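Local coordinates for protein intradiol ring-cleavage dioxygenase (Streptomyces sp. SirexAA-E, PDB 4ILV) that probably cleaves the aromatic ring of catechol-type compounds between the two hydroxyl-bearing carbons, using a bound iron(III) ion and molecular oxygen, at residues 123-133 with 145-155. Sequence-based numbering, arbitrary orientation.
Sequences LYPGRTRHIHV and TQLYFPGEPRN. With FE (Fe (III) ion), chain C; EDO (1,2-ethanediol), chain D.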
ATOM      1  N   LEU A 123      13.813   0.374  -5.984  1.00 27.59           N
ATOM      2  CA  LEU A 123      13.663   1.398  -7.012  1.00 27.47           C
ATOM      3  C   LEU A 123      13.776   0.824  -8.430  1.00 30.59           C
ATOM      4  O   LEU A 123      14.547  -0.119  -8.675  1.00 25.45           O
ATOM      5  CB  LEU A 123      14.729   2.470  -6.840  1.00 24.56           C
ATOM      6  CG  LEU A 123      14.675   3.348  -5.599  1.00 25.99           C
ATOM      7  CD1 LEU A 123      15.812   4.357  -5.693  1.00 27.55           C
ATOM      8  CD2 LEU A 123      13.333   4.043  -5.500  1.00 24.66           C
ATOM      9  N   TYR A 124      13.045   1.439  -9.357  1.00 29.02           N
ATOM     10  CA  TYR A 124      13.115   1.097 -10.771  1.00 34.82           C
ATOM     11  C   TYR A 124      13.079   2.387 -11.608  1.00 31.89           C
ATOM     12  O   TYR A 124      12.896   3.464 -11.042  1.00 29.68           O
ATOM     13  CB  TYR A 124      12.020   0.082 -11.137  1.00 29.83           C
ATOM     14  CG  TYR A 124      10.582   0.530 -10.979  1.00 30.78           C
ATOM     15  CD1 TYR A 124       9.934   1.228 -11.996  1.00 31.89           C
ATOM     16  CD2 TYR A 124       9.855   0.200  -9.847  1.00 28.15           C
ATOM     17  CE1 TYR A 124       8.613   1.611 -11.875  1.00 30.14           C
ATOM     18  CE2 TYR A 124       8.517   0.586  -9.711  1.00 29.35           C
ATOM     19  CZ  TYR A 124       7.904   1.286 -10.732  1.00 30.52           C
ATOM     20  OH  TYR A 124       6.588   1.673 -10.620  1.00 33.73           O
ATOM     21  N   PRO A 125      13.313   2.298 -12.944  1.00 34.97           N
ATOM     22  CA  PRO A 125      13.522   3.568 -13.656  1.00 33.21           C
ATOM     23  C   PRO A 125      12.379   4.597 -13.600  1.00 36.23           C
ATOM     24  O   PRO A 125      11.206   4.286 -13.818  1.00 36.48           O
ATOM     25  CB  PRO A 125      13.794   3.122 -15.100  1.00 31.60           C
ATOM     26  CG  PRO A 125      14.425   1.737 -14.942  1.00 31.89           C
ATOM     27  CD  PRO A 125      13.640   1.133 -13.796  1.00 32.95           C
ATOM     28  N   GLY A 126      12.756   5.834 -13.292  1.00 32.04           N
ATOM     29  CA  GLY A 126      11.853   6.960 -13.362  1.00 36.53           C
ATOM     30  C   GLY A 126      10.945   7.184 -12.164  1.00 38.61           C
ATOM     31  O   GLY A 126      10.261   8.196 -12.107  1.00 46.48           O
ATOM     32  N   ARG A 127      10.927   6.263 -11.208  1.00 32.77           N
ATOM     33  CA  ARG A 127       9.969   6.385 -10.108  1.00 33.37           C
ATOM     34  C   ARG A 127      10.640   6.386  -8.749  1.00 31.95           C
ATOM     35  O   ARG A 127      11.617   5.668  -8.512  1.00 30.69           O
ATOM     36  CB  ARG A 127       8.925   5.257 -10.149  1.00 28.06           C
ATOM     37  CG  ARG A 127       8.108   5.180 -11.429  1.00 39.02           C
ATOM     38  CD  ARG A 127       6.620   5.409 -11.211  1.00 34.45           C
ATOM     39  NE  ARG A 127       6.349   6.375 -10.152  1.00 35.56           N
ATOM     40  CZ  ARG A 127       5.388   6.224  -9.247  1.00 35.33           C
ATOM     41  NH1 ARG A 127       4.606   5.147  -9.283  1.00 33.54           N
ATOM     42  NH2 ARG A 127       5.208   7.149  -8.306  1.00 35.08           N
ATOM     43  N   THR A 128      10.076   7.169  -7.838  1.00 31.90           N
ATOM     44  CA  THR A 128      10.457   7.077  -6.441  1.00 27.69           C
ATOM     45  C   THR A 128       9.878   5.786  -5.858  1.00 29.14           C
ATOM     46  O   THR A 128       9.130   5.071  -6.529  1.00 28.66           O
ATOM     47  CB  THR A 128       9.969   8.285  -5.641  1.00 29.21           C
ATOM     48  OG1 THR A 128      10.606   8.292  -4.358  1.00 26.77           O
ATOM     49  CG2 THR A 128       8.459   8.234  -5.469  1.00 22.82           C
ATOM     50  N   ARG A 129      10.236   5.479  -4.616  1.00 25.50           N
ATOM     51  CA  ARG A 129       9.792   4.246  -3.984  1.00 22.42           C
ATOM     52  C   ARG A 129       8.289   4.304  -3.623  1.00 29.13           C
ATOM     53  O   ARG A 129       7.814   5.309  -3.080  1.00 22.47           O
ATOM     54  CB  ARG A 129      10.632   4.009  -2.735  1.00 25.53           C
ATOM     55  CG  ARG A 129      10.702   2.565  -2.336  1.00 33.65           C
ATOM     56  CD  ARG A 129      11.556   2.377  -1.106  1.00 29.30           C
ATOM     57  NE  ARG A 129      12.842   3.055  -1.215  1.00 25.60           N
ATOM     58  CZ  ARG A 129      13.934   2.551  -1.776  1.00 31.40           C
ATOM     59  NH1 ARG A 129      13.933   1.331  -2.318  1.00 30.78           N
ATOM     60  NH2 ARG A 129      15.038   3.286  -1.790  1.00 27.19           N
ATOM     61  N   HIS A 130       7.546   3.231  -3.893  1.00 26.92           N
ATOM     62  CA  HIS A 130       6.101   3.235  -3.640  1.00 25.31           C
ATOM     63  C   HIS A 130       5.496   1.843  -3.527  1.00 22.89           C
ATOM     64  O   HIS A 130       6.026   0.879  -4.051  1.00 21.49           O
ATOM     65  CB  HIS A 130       5.364   3.978  -4.766  1.00 25.54           C
ATOM     66  CG  HIS A 130       5.560   3.354  -6.118  1.00 24.84           C
ATOM     67  ND1 HIS A 130       6.727   3.497  -6.838  1.00 27.89           N
ATOM     68  CD2 HIS A 130       4.754   2.555  -6.862  1.00 27.60           C
ATOM     69  CE1 HIS A 130       6.629   2.821  -7.972  1.00 30.47           C
ATOM     70  NE2 HIS A 130       5.443   2.241  -8.012  1.00 29.90           N
ATOM     71  N   ILE A 131       4.341   1.770  -2.877  1.00 22.58           N
ATOM     72  CA  ILE A 131       3.521   0.568  -2.862  1.00 21.94           C
ATOM     73  C   ILE A 131       2.164   0.920  -3.466  1.00 27.04           C
ATOM     74  O   ILE A 131       1.561   1.927  -3.085  1.00 25.89           O
ATOM     75  CB  ILE A 131       3.311   0.076  -1.420  1.00 20.10           C
ATOM     76  CG1 ILE A 131       4.622  -0.466  -0.852  1.00 20.98           C
ATOM     77  CG2 ILE A 131       2.233  -1.000  -1.369  1.00 18.05           C
ATOM     78  CD1 ILE A 131       4.524  -0.808   0.646  1.00 25.18           C
ATOM     79  N   HIS A 132       1.673   0.107  -4.400  1.00 21.46           N
ATOM     80  CA  HIS A 132       0.378   0.390  -5.005  1.00 22.16           C
ATOM     81  C   HIS A 132      -0.764  -0.182  -4.169  1.00 24.07           C
ATOM     82  O   HIS A 132      -0.616  -1.230  -3.557  1.00 23.66           O
ATOM     83  CB  HIS A 132       0.288  -0.215  -6.398  1.00 23.83           C
ATOM     84  CG  HIS A 132       1.194   0.416  -7.406  1.00 29.01           C
ATOM     85  ND1 HIS A 132       0.818   1.504  -8.163  1.00 27.68           N
ATOM     86  CD2 HIS A 132       2.446   0.087  -7.813  1.00 22.80           C
ATOM     87  CE1 HIS A 132       1.807   1.832  -8.979  1.00 26.75           C
ATOM     88  NE2 HIS A 132       2.808   0.996  -8.776  1.00 25.43           N
ATOM     89  N   VAL A 133      -1.908   0.493  -4.168  1.00 20.22           N
ATOM     90  CA  VAL A 133      -3.075  -0.020  -3.461  1.00 20.72           C
ATOM     91  C   VAL A 133      -4.392   0.411  -4.115  1.00 27.12           C
ATOM     92  O   VAL A 133      -4.554   1.563  -4.552  1.00 32.03           O
ATOM     93  CB  VAL A 133      -3.051   0.369  -1.950  1.00 22.66           C
ATOM     94  CG1 VAL A 133      -3.082   1.902  -1.769  1.00 21.00           C
ATOM     95  CG2 VAL A 133      -4.219  -0.292  -1.184  1.00 27.54           C
ATOM     96  N   THR A 145      -4.654   4.166  -5.776  1.00 30.41           N
ATOM     97  CA  THR A 145      -3.688   5.125  -5.252  1.00 30.27           C
ATOM     98  C   THR A 145      -2.344   4.487  -4.940  1.00 26.30           C
ATOM     99  O   THR A 145      -2.120   3.315  -5.234  1.00 27.64           O
ATOM    100  CB  THR A 145      -4.274   5.880  -4.012  1.00 32.34           C
ATOM    101  OG1 THR A 145      -3.424   6.966  -3.649  1.00 28.58           O
ATOM    102  CG2 THR A 145      -4.451   4.954  -2.819  1.00 30.42           C
ATOM    103  N   GLN A 146      -1.439   5.265  -4.360  1.00 26.48           N
ATOM    104  CA  GLN A 146      -0.120   4.759  -4.003  1.00 28.31           C
ATOM    105  C   GLN A 146       0.329   5.262  -2.634  1.00 26.85           C
ATOM    106  O   GLN A 146      -0.145   6.297  -2.159  1.00 28.70           O
ATOM    107  CB  GLN A 146       0.906   5.205  -5.046  1.00 30.37           C
ATOM    108  CG  GLN A 146       0.569   4.774  -6.447  1.00 38.92           C
ATOM    109  CD  GLN A 146       1.596   5.233  -7.458  1.00 41.24           C
ATOM    110  OE1 GLN A 146       2.772   5.423  -7.128  1.00 32.77           O
ATOM    111  NE2 GLN A 146       1.161   5.409  -8.701  1.00 40.95           N
ATOM    112  N   LEU A 147       1.257   4.542  -2.012  1.00 23.77           N
ATOM    113  CA  LEU A 147       1.859   5.003  -0.765  1.00 19.85           C
ATOM    114  C   LEU A 147       3.341   5.295  -0.950  1.00 24.91           C
ATOM    115  O   LEU A 147       4.050   4.526  -1.607  1.00 27.47           O
ATOM    116  CB  LEU A 147       1.673   3.959   0.334  1.00 23.85           C
ATOM    117  CG  LEU A 147       0.236   3.472   0.540  1.00 26.81           C
ATOM    118  CD1 LEU A 147       0.189   2.429   1.648  1.00 28.89           C
ATOM    119  CD2 LEU A 147      -0.731   4.630   0.833  1.00 29.32           C
ATOM    120  N   TYR A 148       3.812   6.390  -0.356  1.00 23.71           N
ATOM    121  CA  TYR A 148       5.211   6.806  -0.500  1.00 29.05           C
ATOM    122  C   TYR A 148       5.963   6.735   0.818  1.00 28.60           C
ATOM    123  O   TYR A 148       5.356   6.596   1.882  1.00 28.06           O
ATOM    124  CB  TYR A 148       5.314   8.217  -1.088  1.00 28.90           C
ATOM    125  CG  TYR A 148       4.767   8.310  -2.494  1.00 30.41           C
ATOM    126  CD1 TYR A 148       5.499   7.836  -3.570  1.00 30.65           C
ATOM    127  CD2 TYR A 148       3.518   8.863  -2.743  1.00 27.59           C
ATOM    128  CE1 TYR A 148       5.012   7.912  -4.859  1.00 26.01           C
ATOM    129  CE2 TYR A 148       3.018   8.941  -4.034  1.00 31.88           C
ATOM    130  CZ  TYR A 148       3.777   8.454  -5.088  1.00 33.67           C
ATOM    131  OH  TYR A 148       3.311   8.519  -6.379  1.00 33.10           O
ATOM    132  N   PHE A 149       7.288   6.840   0.722  1.00 24.84           N
ATOM    133  CA  PHE A 149       8.202   6.690   1.845  1.00 19.63           C
ATOM    134  C   PHE A 149       8.853   8.011   2.183  1.00 25.46           C
ATOM    135  O   PHE A 149       9.243   8.752   1.281  1.00 30.87           O
ATOM    136  CB  PHE A 149       9.303   5.667   1.489  1.00 20.87           C
ATOM    137  CG  PHE A 149       8.787   4.269   1.369  1.00 21.33           C
ATOM    138  CD1 PHE A 149       9.019   3.344   2.370  1.00 26.45           C
ATOM    139  CD2 PHE A 149       8.027   3.889   0.275  1.00 19.73           C
ATOM    140  CE1 PHE A 149       8.515   2.052   2.277  1.00 20.16           C
ATOM    141  CE2 PHE A 149       7.527   2.597   0.165  1.00 23.49           C
ATOM    142  CZ  PHE A 149       7.770   1.678   1.174  1.00 22.91           C
ATOM    143  N   PRO A 150       9.000   8.302   3.488  1.00 27.69           N
ATOM    144  CA  PRO A 150       9.597   9.562   3.925  1.00 34.28           C
ATOM    145  C   PRO A 150      11.091   9.590   3.648  1.00 34.04           C
ATOM    146  O   PRO A 150      11.769   8.580   3.824  1.00 37.08           O
ATOM    147  CB  PRO A 150       9.346   9.560   5.439  1.00 39.00           C
ATOM    148  CG  PRO A 150       9.311   8.113   5.804  1.00 34.48           C
ATOM    149  CD  PRO A 150       8.642   7.436   4.627  1.00 32.33           C
ATOM    150  N   GLY A 151      11.587  10.743   3.219  1.00 32.22           N
ATOM    151  CA  GLY A 151      13.015  10.985   3.128  1.00 34.74           C
ATOM    152  C   GLY A 151      13.700  10.407   1.906  1.00 35.53           C
ATOM    153  O   GLY A 151      14.924  10.406   1.825  1.00 36.80           O
ATOM    154  N   GLU A 152      12.917   9.925   0.948  1.00 29.45           N
ATOM    155  CA  GLU A 152      13.477   9.384  -0.288  1.00 28.85           C
ATOM    156  C   GLU A 152      13.909  10.483  -1.246  1.00 29.37           C
ATOM    157  O   GLU A 152      13.094  11.327  -1.616  1.00 29.73           O
ATOM    158  CB  GLU A 152      12.444   8.515  -0.982  1.00 24.10           C
ATOM    159  CG  GLU A 152      12.166   7.221  -0.284  1.00 23.62           C
ATOM    160  CD  GLU A 152      13.294   6.219  -0.435  1.00 33.38           C
ATOM    161  OE1 GLU A 152      13.295   5.249   0.333  1.00 33.55           O
ATOM    162  OE2 GLU A 152      14.164   6.387  -1.328  1.00 33.35           O
ATOM    163  N   PRO A 153      15.186  10.470  -1.672  1.00 38.28           N
ATOM    164  CA  PRO A 153      15.643  11.494  -2.616  1.00 39.24           C
ATOM    165  C   PRO A 153      14.742  11.612  -3.850  1.00 34.66           C
ATOM    166  O   PRO A 153      14.506  12.723  -4.312  1.00 33.16           O
ATOM    167  CB  PRO A 153      17.051  11.014  -2.991  1.00 40.94           C
ATOM    168  CG  PRO A 153      17.519  10.304  -1.771  1.00 41.80           C
ATOM    169  CD  PRO A 153      16.293   9.607  -1.224  1.00 39.42           C
ATOM    170  N   ARG A 154      14.215  10.498  -4.352  1.00 28.29           N
ATOM    171  CA  ARG A 154      13.397  10.554  -5.561  1.00 27.42           C
ATOM    172  C   ARG A 154      12.031  11.213  -5.377  1.00 38.78           C
ATOM    173  O   ARG A 154      11.323  11.471  -6.345  1.00 31.16           O
ATOM    174  CB  ARG A 154      13.284   9.171  -6.207  1.00 25.87           C
ATOM    175  CG  ARG A 154      14.579   8.719  -6.888  1.00 26.59           C
ATOM    176  CD  ARG A 154      14.391   7.356  -7.522  1.00 32.81           C
ATOM    177  NE  ARG A 154      15.553   6.959  -8.303  1.00 32.12           N
ATOM    178  CZ  ARG A 154      15.507   6.103  -9.315  1.00 34.03           C
ATOM    179  NH1 ARG A 154      16.620   5.811  -9.974  1.00 39.21           N
ATOM    180  NH2 ARG A 154      14.351   5.548  -9.676  1.00 32.25           N
ATOM    181  N   ASN A 155      11.670  11.515  -4.137  1.00 29.43           N
ATOM    182  CA  ASN A 155      10.450  12.282  -3.890  1.00 30.53           C
ATOM    183  C   ASN A 155      10.554  13.684  -4.494  1.00 29.48           C
ATOM    184  O   ASN A 155       9.545  14.305  -4.804  1.00 50.25           O
ATOM    185  CB  ASN A 155      10.161  12.373  -2.394  1.00 25.24           C
ATOM    186  CG  ASN A 155       9.739  11.038  -1.801  1.00 27.37           C
ATOM    187  OD1 ASN A 155       9.487  10.049  -2.519  1.00 26.76           O
ATOM    188  ND2 ASN A 155       9.671  10.995  -0.482  1.00 19.07           N
TER
HETATM  189 FE    FE C 301       4.871   1.025  -9.698  1.00 29.77          FE
HETATM  190  C1  EDO D 302       4.131   2.838 -12.324  1.00 37.67           C
HETATM  191  O1  EDO D 302       4.219   2.979 -10.895  1.00 32.21           O
HETATM  192  C2  EDO D 302       4.518   1.416 -12.758  1.00 32.88           C
HETATM  193  O2  EDO D 302       4.010   0.437 -11.827  1.00 33.09           O
HETATM  194  O   HOH W   1       8.623   7.316  -1.776  1.00 31.82           O
HETATM  195  O   HOH W   2      -1.691   2.700  -8.010  1.00 31.07           O
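T145 pairs with V133 through two backbone bonds, T145 N to V133 O (2.9 Å) and V133 N to T145 O, and its methyl CG2 lies against V133 CG1. Next along, Q146 reaches over the iron-site face of the strands on an extended chain. Its OE1 takes two bonds from the end of the R127 guanidinium, NH1 at 2.8 Å and NH2 at 3.2 Å, both within the guanidinium plane, while the amide is turned 62° against it. R127, held also by a salt bridge from NE to D158, lays NH1 over one face of the H130 ring and also donates to the ethanediol oxygen O1. L147 and I131 form a hydrogen-bonded pair of this antiparallel hairpin, in the β-sandwich of intradiol dioxygenases. H130 and H132 of the strand, with Y124 of the preceding loop, bind iron(III), and Y95 is the remaining protein ligand. Y148, whose hydroxyl is bonded to Q39, packs CD1 and CE1 of its ring against the methyl CG2 of T128. F149 offers a flat apolar face to R129, whose CD makes a CH-pi contact over that face, 4.1 Å from the ring centroid. E152, the last residue of the type II turn from F149, makes a salt bridge with R129: NE meets OE1 at 2.7 Å from above the carboxylate plane, and NH2 reaches OE2. A leucine in place of R129 would probably leave the E152 carboxylate without its mate. R154, extended from CG to NE, spans to the Y124–R127 turn, where NH2 binds both Y124 O (2.9 Å) and R127 O (3.0 Å), with L123 CD1 over one guanidinium face. T128 OG1 stands opposite the backbone N (chi1 -168°), which brings it to N155 OD1, its acceptor 2.8 Å away.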